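Long-range contacts in N-acetylmuramoyl-L-alanine amidase (Mycolicibacterium smegmatis, PDB 7AGM), which probably hydrolyses the amide bond between N-acetylmuramic acid and L-alanine in peptidoglycan, as a zinc-dependent amidase: residues A[16-21]-A[82-87]; A[25-30]-A[37-42]; A[75-80]-A[89-94]. One frame throughout, in Å; residues are numbered along the deposited sequence.

The three contacts adjoin one another near the zinc site and illustrate how contact chemistry changes from surface loop to buried framework. Interaction 1, at the surface, joins two irregular loops through backbone approaches, one carboxamide and water. Interaction 2 is partly buried and nested within the loop that interaction 1 closes; it is a beta hairpin rich in backbone hydrogen bonds. Interaction 3 is the buried one, where a strand end meets a helix through arginines and a methionine. The Cys39-Cys87 disulfide ties interactions 1 and 2 together, while Arg91 of interaction 3 donates to His17 O and Pro86 O of interaction 1.

Interaction 1: residues A[16-21]-A[82-87]; sequences GHNGAN and NALGPC. With ZN (zinc ion), chain C.
The Asn18 carboxamide lies flat against the backbone of Gly85, whose N sits almost directly over Asn18 CG, 3.1 Å away, while Gly85 CA comes within 3.0 Å of Asn18 OD1 on the same face. At the amide edge, Asn18 ND2 donates to Asn21 OD1 at 3.1 Å and to a water at the same distance; Asn21 OD1 is tilted out of the Asn18 plane away from Gly85, the water toward it. The Gln40 chain passes ND2 on the side away from Gly85; the Arg91 guanidinium lies beside OD1. The setting is a pair of irregular loops next to the metal centre of a zinc amidase of the Amidase_3 family, one following strand 10-15 and the other leading into helix 88-98.

With CG anti to the carbonyl carbon (chi1 -50°), the Asn18 side chain is aimed at the facing loop. Farther along, backbone meets backbone: Ala20 N makes a weak hydrogen bond to Ala83 O, and Leu84 CA returns a CH...O contact to Ala20 O at 3.4 Å. Leu84 CD2 packs against Ala20 O and Asn21 CA, 3.6 Å from the latter. Side-chain-free Gly19 and Gly85 let the two main chains approach closely at their points of contact.

His17 stands apart from this interface, turned from it toward the metal. Its ring is held from both nitrogens: Glu41 O accepts from ND1, and with Glu52, His107 and three waters completing the site, His17 NE2 binds the zinc ion at 2.1 Å.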
loop_
_atom_site.group_PDB
_atom_site.type_symbol
_atom_site.label_atom_id
_atom_site.label_comp_id
_atom_site.label_asym_id
_atom_site.label_seq_id
_atom_site.Cartn_x
_atom_site.Cartn_y
_atom_site.Cartn_z
ATOM N N GLY A 16 4.436 -0.607 4.425
ATOM C CA GLY A 16 5.726 -0.370 3.799
ATOM C C GLY A 16 6.833 -0.126 4.812
ATOM O O GLY A 16 6.617 0.456 5.883
ATOM N N HIS A 17 8.031 -0.609 4.463
ATOM C CA HIS A 17 9.297 -0.356 5.147
ATOM C C HIS A 17 9.419 -1.151 6.439
ATOM O O HIS A 17 8.540 -1.959 6.744
ATOM C CB HIS A 17 9.546 1.148 5.312
ATOM C CG HIS A 17 9.357 1.899 4.036
ATOM N ND1 HIS A 17 10.320 1.943 3.050
ATOM C CD2 HIS A 17 8.293 2.587 3.556
ATOM C CE1 HIS A 17 9.864 2.645 2.027
ATOM N NE2 HIS A 17 8.635 3.038 2.303
ATOM N N ASN A 18 10.517 -0.960 7.176
ATOM C CA ASN A 18 10.791 -1.700 8.400
ATOM C C ASN A 18 10.872 -0.739 9.575
ATOM O O ASN A 18 11.226 0.432 9.414
ATOM C CB ASN A 18 12.157 -2.405 8.365
ATOM C CG ASN A 18 12.382 -3.228 7.119
ATOM O OD1 ASN A 18 11.476 -3.884 6.606
ATOM N ND2 ASN A 18 13.620 -3.218 6.637
ATOM N N GLY A 19 10.594 -1.264 10.771
ATOM C CA GLY A 19 10.770 -0.481 11.980
ATOM C C GLY A 19 12.218 -0.265 12.368
ATOM O O GLY A 19 12.507 0.618 13.182
ATOM N N ALA A 20 13.131 -1.061 11.817
ATOM C CA ALA A 20 14.556 -0.845 11.997
ATOM C C ALA A 20 15.277 -1.394 10.777
ATOM O O ALA A 20 14.795 -2.322 10.122
ATOM C CB ALA A 20 15.072 -1.515 13.270
ATOM N N ASN A 21 16.431 -0.806 10.471
ATOM C CA ASN A 21 17.199 -1.186 9.294
ATOM C C ASN A 21 18.644 -1.466 9.677
ATOM O O ASN A 21 19.170 -0.906 10.642
ATOM C CB ASN A 21 17.159 -0.103 8.211
ATOM C CG ASN A 21 15.773 0.100 7.646
ATOM O OD1 ASN A 21 15.331 -0.642 6.767
ATOM N ND2 ASN A 21 15.075 1.109 8.151
ATOM N N ASN A 82 9.689 -2.364 15.032
ATOM C CA ASN A 82 10.948 -2.015 15.683
ATOM C C ASN A 82 12.111 -2.917 15.282
ATOM O O ASN A 82 13.160 -2.870 15.937
ATOM C CB ASN A 82 10.800 -1.976 17.215
ATOM C CG ASN A 82 10.506 -3.341 17.813
ATOM O OD1 ASN A 82 10.113 -4.270 17.111
ATOM N ND2 ASN A 82 10.705 -3.469 19.121
ATOM N N ALA A 83 11.973 -3.721 14.230
ATOM C CA ALA A 83 13.038 -4.622 13.814
ATOM C C ALA A 83 13.020 -4.754 12.296
ATOM O O ALA A 83 12.148 -4.207 11.611
ATOM C CB ALA A 83 12.905 -5.976 14.522
ATOM N N LEU A 84 13.998 -5.488 11.769
ATOM C CA LEU A 84 14.093 -5.691 10.331
ATOM C C LEU A 84 12.839 -6.377 9.798
ATOM O O LEU A 84 12.217 -7.200 10.474
ATOM C CB LEU A 84 15.319 -6.543 9.998
ATOM C CG LEU A 84 16.684 -5.873 10.132
ATOM C CD1 LEU A 84 17.786 -6.906 9.985
ATOM C CD2 LEU A 84 16.836 -4.777 9.094
ATOM N N GLY A 85 12.469 -6.015 8.568
ATOM C CA GLY A 85 11.388 -6.652 7.851
ATOM C C GLY A 85 11.876 -7.161 6.507
ATOM O O GLY A 85 13.035 -6.954 6.134
ATOM N N PRO A 86 11.006 -7.832 5.752
ATOM C CA PRO A 86 11.460 -8.528 4.541
ATOM C C PRO A 86 11.797 -7.571 3.405
ATOM O O PRO A 86 11.287 -6.454 3.321
ATOM C CB PRO A 86 10.258 -9.404 4.161
ATOM C CG PRO A 86 9.395 -9.457 5.389
ATOM C CD PRO A 86 9.601 -8.138 6.068
ATOM N N CYS A 87 12.662 -8.050 2.507
ATOM C CA CYS A 87 12.998 -7.312 1.292
ATOM C C CYS A 87 11.777 -7.174 0.381
ATOM O O CYS A 87 10.783 -7.898 0.501
ATOM C CB CYS A 87 14.096 -8.034 0.512
ATOM S SG CYS A 87 15.627 -8.276 1.425
HETATM ZN ZN ZN C . 7.174 3.974 1.099
HETATM O O HOH W 1 14.806 -5.661 5.114
HETATM O O HOH W 2 9.663 -3.456 11.345
HETATM O O HOH W 3 8.799 5.305 0.669
HETATM O O HOH W 4 8.264 3.441 -0.769
HETATM O O HOH W 5 6.538 5.603 -0.018
#

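Interaction 2: residues A[25-30]-A[37-42]; sequences IGRQVP and KNCQES
Ile25 crosses the root of Gln40 at about a right angle, bringing Ile25 CB to 3.7 Å from Gln40 CB; Gln40 was modelled in two conformers, so the details of its side-chain contacts are taken with caution. Next to this crossing the main chains are joined as well, Gln40 N giving Ile25 O an almost straight bond, 175° at the hydrogen, that uses a lone pair in the carbonyl plane.

The arrangement is a beta hairpin of strands 28-30 and 36-38. Val29 and Lys37 form its antiparallel hydrogen-bonded pair, with Val29 N to Lys37 O at 2.9 Å and Lys37 N to Val29 O at 3.0 Å. Gln28 and Asn38 are the non-hydrogen-bonded pair, yet their side chains meet: the bend at chi2 (-60°) turns Gln28 CD back toward the partner strand, and NE2 donates to Asn38 OD1 at 2.9 Å. The two amide planes stand 81° apart, and Asn38 OD1 lies in the plane of the Gln28 amide. NE2 also donates to Gly26 O, and OE1 is bonded to Thr36 OG1, so both ends of the carboxamide are gripped and its rotation is fixed.

Beyond the paired strands, Cys39 N bonds to Arg27 O at 2.7 Å, approaching nearly along the C=O axis. Val29 CG1 rests against Cys39 CB at 4.0 Å, close to the disulfide from Cys39 to Cys87. Lys37 NZ is hydrogen-bonded to Asp167 O, while the hairpin leans on the start of helix 88-98, with Val29 on Val88 and Asp89 and Pro30 on Asp89.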
loop_
_atom_site.group_PDB
_atom_site.type_symbol
_atom_site.label_atom_id
_atom_site.label_comp_id
_atom_site.label_asym_id
_atom_site.label_seq_id
_atom_site.Cartn_x
_atom_site.Cartn_y
_atom_site.Cartn_z
ATOM N N ILE A 25 19.863 -4.099 4.088
ATOM C CA ILE A 25 18.851 -3.495 3.227
ATOM C C ILE A 25 19.415 -2.988 1.908
ATOM O O ILE A 25 18.640 -2.699 0.992
ATOM C CB ILE A 25 18.029 -2.401 3.940
ATOM C CG1 ILE A 25 18.846 -1.116 4.095
ATOM C CG2 ILE A 25 17.522 -2.912 5.290
ATOM C CD1 ILE A 25 18.052 0.046 4.668
ATOM N N GLY A 26 20.739 -2.877 1.780
ATOM C CA GLY A 26 21.335 -2.479 0.516
ATOM C C GLY A 26 21.560 -3.598 -0.485
ATOM O O GLY A 26 21.850 -3.313 -1.653
ATOM N N ARG A 27 21.434 -4.854 -0.059
ATOM C CA ARG A 27 21.613 -5.987 -0.958
ATOM C C ARG A 27 20.618 -5.921 -2.113
ATOM O O ARG A 27 19.467 -5.516 -1.940
ATOM C CB ARG A 27 21.420 -7.292 -0.186
ATOM C CG ARG A 27 21.611 -8.543 -1.031
ATOM C CD ARG A 27 21.383 -9.806 -0.220
ATOM N NE ARG A 27 20.055 -9.840 0.387
ATOM C CZ ARG A 27 18.971 -10.321 -0.213
ATOM N NH1 ARG A 27 19.054 -10.807 -1.445
ATOM N NH2 ARG A 27 17.804 -10.313 0.415
ATOM N N GLN A 28 21.072 -6.326 -3.297
ATOM C CA GLN A 28 20.269 -6.201 -4.508
ATOM C C GLN A 28 19.316 -7.379 -4.662
ATOM O O GLN A 28 19.696 -8.537 -4.465
ATOM C CB GLN A 28 21.183 -6.118 -5.729
ATOM C CG GLN A 28 22.022 -4.853 -5.773
ATOM C CD GLN A 28 21.176 -3.591 -5.803
ATOM O OE1 GLN A 28 20.535 -3.282 -6.808
ATOM N NE2 GLN A 28 21.174 -2.854 -4.700
ATOM N N VAL A 29 18.069 -7.073 -5.014
ATOM C CA VAL A 29 17.028 -8.083 -5.208
ATOM C C VAL A 29 16.345 -7.819 -6.545
ATOM O O VAL A 29 16.339 -6.673 -7.015
ATOM C CB VAL A 29 16.027 -8.098 -4.037
ATOM C CG1 VAL A 29 16.744 -8.276 -2.699
ATOM C CG2 VAL A 29 15.174 -6.838 -4.037
ATOM N N PRO A 30 15.766 -8.827 -7.191
ATOM C CA PRO A 30 15.177 -8.610 -8.517
ATOM C C PRO A 30 13.955 -7.710 -8.465
ATOM O O PRO A 30 13.188 -7.706 -7.498
ATOM C CB PRO A 30 14.793 -10.024 -8.970
ATOM C CG PRO A 30 14.657 -10.802 -7.717
ATOM C CD PRO A 30 15.671 -10.236 -6.771
ATOM N N LYS A 37 17.193 -3.796 -7.355
ATOM C CA LYS A 37 17.161 -2.607 -6.518
ATOM C C LYS A 37 17.437 -3.030 -5.082
ATOM O O LYS A 37 17.558 -4.221 -4.774
ATOM C CB LYS A 37 15.849 -1.825 -6.669
ATOM C CG LYS A 37 14.605 -2.570 -6.221
ATOM C CD LYS A 37 13.341 -1.856 -6.696
ATOM C CE LYS A 37 13.298 -0.406 -6.226
ATOM N NZ LYS A 37 12.001 0.253 -6.572
ATOM N N ASN A 38 17.548 -2.038 -4.203
ATOM C CA ASN A 38 17.856 -2.320 -2.807
ATOM C C ASN A 38 16.765 -3.169 -2.164
ATOM O O ASN A 38 15.574 -2.982 -2.428
ATOM C CB ASN A 38 18.022 -1.015 -2.028
ATOM C CG ASN A 38 19.338 -0.322 -2.322
ATOM O OD1 ASN A 38 20.033 -0.658 -3.281
ATOM N ND2 ASN A 38 19.684 0.657 -1.494
ATOM N N CYS A 39 17.197 -4.125 -1.333
ATOM C CA CYS A 39 16.286 -4.957 -0.545
ATOM C C CYS A 39 15.234 -4.117 0.172
ATOM O O CYS A 39 14.035 -4.412 0.111
ATOM C CB CYS A 39 17.108 -5.777 0.457
ATOM S SG CYS A 39 16.216 -6.389 1.907
ATOM N N GLN A 40 15.663 -3.068 0.868
ATOM C CA GLN A 40 14.722 -2.179 1.530
ATOM C C GLN A 40 15.223 -0.745 1.475
ATOM O O GLN A 40 16.389 -0.477 1.176
ATOM C CB GLN A 40 14.449 -2.590 2.985
ATOM C CG GLN A 40 13.234 -3.494 3.156
ATOM C CD GLN A 40 11.942 -2.837 2.695
ATOM O OE1 GLN A 40 11.858 -1.615 2.562
ATOM N NE2 GLN A 40 10.923 -3.651 2.452
ATOM N N GLU A 41 14.303 0.174 1.751
ATOM C CA GLU A 41 14.602 1.581 1.958
ATOM C C GLU A 41 14.025 1.958 3.311
ATOM O O GLU A 41 13.031 1.378 3.754
ATOM C CB GLU A 41 13.925 2.463 0.910
ATOM C CG GLU A 41 14.534 2.392 -0.458
ATOM C CD GLU A 41 15.884 3.072 -0.526
ATOM O OE1 GLU A 41 16.135 4.003 0.269
ATOM O OE2 GLU A 41 16.700 2.667 -1.375
ATOM N N SER A 42 14.644 2.941 3.966
ATOM C CA SER A 42 14.185 3.329 5.295
ATOM C C SER A 42 12.767 3.891 5.270
ATOM O O SER A 42 12.018 3.733 6.240
ATOM C CB SER A 42 15.148 4.353 5.898
ATOM O OG SER A 42 15.290 5.467 5.037
#

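Interaction 3: residues A[75-80]-A[89-94]; sequences AMSRGN and DERAAM
Met94 reaches from the helix with its methyl, placing CE 3.6 Å from Ser77 O and 3.8 Å from Ser77 CA, just beyond the end of strand 73-76. Met76 O is a further neighbour of the same methyl. The bend at chi3 (73°) swings CE toward the Ser77 carbonyl. One helical turn earlier, Arg91 runs extended from CG to NE beside Ser77, whose OG lies 3.6 Å from Arg91 NH1. These polar atoms are brought together by a common partner: Asp14 OD1 takes a hydrogen bond from Ser77 OG and a salt bridge from Arg91 NH1.

Two like-charged groups meet next. Arg91 NH1 sits at the edge of the Arg78 guanidinium, 4.4 Å from Arg78 NE, and Pro15 O accepts from both atoms, which would ease their repulsion together with the carboxylate of Asp14. Arg78 is anchored farther out as well, by Asp81, by His53 O and Gly16 O, and by a bond of 3.0 Å from its NH1 to Asn80 O.

In the second shell, Arg91 clamps loop backbone by donating from NH2 to His17 O and from NE to Pro86 O. It thereby grips the main chain of a zinc ligand and is well placed to steady it. Helix 88-98 connects parallel strands 73-76 and 102-109, which flank strand 10-15; Ser77 and Met94 both pack on Phe12 of that middle strand. The contact thus belongs to a beta-alpha-beta crossover of the alpha/beta amidase fold, beside its zinc site.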
loop_
_atom_site.group_PDB
_atom_site.type_symbol
_atom_site.label_atom_id
_atom_site.label_comp_id
_atom_site.label_asym_id
_atom_site.label_seq_id
_atom_site.Cartn_x
_atom_site.Cartn_y
_atom_site.Cartn_z
ATOM N N ALA A 75 -3.325 -11.598 6.223
ATOM C CA ALA A 75 -1.954 -11.843 6.639
ATOM C C ALA A 75 -1.169 -10.569 6.388
ATOM O O ALA A 75 -1.547 -9.760 5.538
ATOM C CB ALA A 75 -1.299 -13.009 5.891
ATOM N N MET A 76 -0.089 -10.380 7.143
ATOM C CA MET A 76 0.731 -9.181 7.034
ATOM C C MET A 76 2.170 -9.519 6.662
ATOM O O MET A 76 2.682 -10.599 6.973
ATOM C CB MET A 76 0.678 -8.349 8.323
ATOM C CG MET A 76 -0.684 -7.719 8.569
ATOM S SD MET A 76 -0.700 -6.646 10.008
ATOM C CE MET A 76 0.616 -5.506 9.604
ATOM N N SER A 77 2.827 -8.574 5.993
ATOM C CA SER A 77 4.203 -8.779 5.562
ATOM C C SER A 77 5.212 -8.653 6.696
ATOM O O SER A 77 6.336 -9.144 6.559
ATOM C CB SER A 77 4.558 -7.771 4.474
ATOM O OG SER A 77 4.493 -6.459 4.991
ATOM N N ARG A 78 4.851 -8.000 7.798
ATOM C CA ARG A 78 5.744 -7.881 8.940
ATOM C C ARG A 78 4.901 -7.867 10.202
ATOM O O ARG A 78 3.701 -7.582 10.168
ATOM C CB ARG A 78 6.640 -6.638 8.848
ATOM C CG ARG A 78 5.898 -5.313 8.777
ATOM C CD ARG A 78 6.928 -4.198 8.758
ATOM N NE ARG A 78 6.460 -2.872 8.355
ATOM C CZ ARG A 78 6.429 -1.803 9.152
ATOM N NH1 ARG A 78 6.769 -1.901 10.437
ATOM N NH2 ARG A 78 6.058 -0.627 8.662
ATOM N N GLY A 79 5.557 -8.165 11.324
ATOM C CA GLY A 79 4.859 -8.387 12.573
ATOM C C GLY A 79 5.218 -7.435 13.693
ATOM O O GLY A 79 4.757 -7.616 14.825
ATOM N N ASN A 80 6.031 -6.422 13.405
ATOM C CA ASN A 80 6.386 -5.411 14.396
ATOM C C ASN A 80 6.816 -4.144 13.668
ATOM O O ASN A 80 6.904 -4.103 12.436
ATOM C CB ASN A 80 7.500 -5.899 15.327
ATOM C CG ASN A 80 8.781 -6.222 14.582
ATOM O OD1 ASN A 80 9.364 -5.364 13.906
ATOM N ND2 ASN A 80 9.233 -7.463 14.707
ATOM N N ASP A 89 11.336 -7.937 -2.748
ATOM C CA ASP A 89 10.992 -9.143 -3.498
ATOM C C ASP A 89 10.353 -10.190 -2.592
ATOM O O ASP A 89 9.406 -10.879 -3.000
ATOM C CB ASP A 89 12.205 -9.697 -4.253
ATOM C CG ASP A 89 13.334 -10.146 -3.336
ATOM O OD1 ASP A 89 13.492 -9.586 -2.228
ATOM O OD2 ASP A 89 14.099 -11.043 -3.750
ATOM N N GLU A 90 10.842 -10.298 -1.350
ATOM C CA GLU A 90 10.273 -11.234 -0.385
ATOM C C GLU A 90 8.827 -10.885 -0.041
ATOM O O GLU A 90 7.999 -11.780 0.153
ATOM C CB GLU A 90 11.142 -11.277 0.878
ATOM C CG GLU A 90 12.540 -11.847 0.641
ATOM C CD GLU A 90 13.458 -11.787 1.870
ATOM O OE1 GLU A 90 13.299 -10.888 2.724
ATOM O OE2 GLU A 90 14.355 -12.651 1.973
ATOM N N ARG A 91 8.500 -9.592 0.053
ATOM C CA ARG A 91 7.114 -9.215 0.323
ATOM C C ARG A 91 6.183 -9.650 -0.807
ATOM O O ARG A 91 5.048 -10.084 -0.558
ATOM C CB ARG A 91 7.017 -7.712 0.596
ATOM C CG ARG A 91 7.781 -7.277 1.848
ATOM C CD ARG A 91 7.813 -5.776 1.990
ATOM N NE ARG A 91 8.645 -5.388 3.131
ATOM C CZ ARG A 91 8.273 -4.583 4.128
ATOM N NH1 ARG A 91 7.062 -4.034 4.147
ATOM N NH2 ARG A 91 9.129 -4.311 5.108
ATOM N N ALA A 92 6.643 -9.560 -2.060
ATOM C CA ALA A 92 5.843 -10.098 -3.160
ATOM C C ALA A 92 5.735 -11.617 -3.081
ATOM O O ALA A 92 4.653 -12.178 -3.297
ATOM C CB ALA A 92 6.396 -9.656 -4.519
ATOM N N ALA A 93 6.833 -12.299 -2.738
ATOM C CA ALA A 93 6.794 -13.756 -2.614
ATOM C C ALA A 93 5.845 -14.204 -1.504
ATOM O O ALA A 93 5.096 -15.174 -1.672
ATOM C CB ALA A 93 8.202 -14.305 -2.378
ATOM N N MET A 94 5.852 -13.501 -0.368
ATOM C CA MET A 94 4.914 -13.813 0.709
ATOM C C MET A 94 3.475 -13.648 0.244
ATOM O O MET A 94 2.623 -14.498 0.522
ATOM C CB MET A 94 5.174 -12.901 1.902
ATOM C CG MET A 94 6.487 -13.152 2.603
ATOM S SD MET A 94 6.788 -11.856 3.834
ATOM C CE MET A 94 5.608 -12.318 5.106
#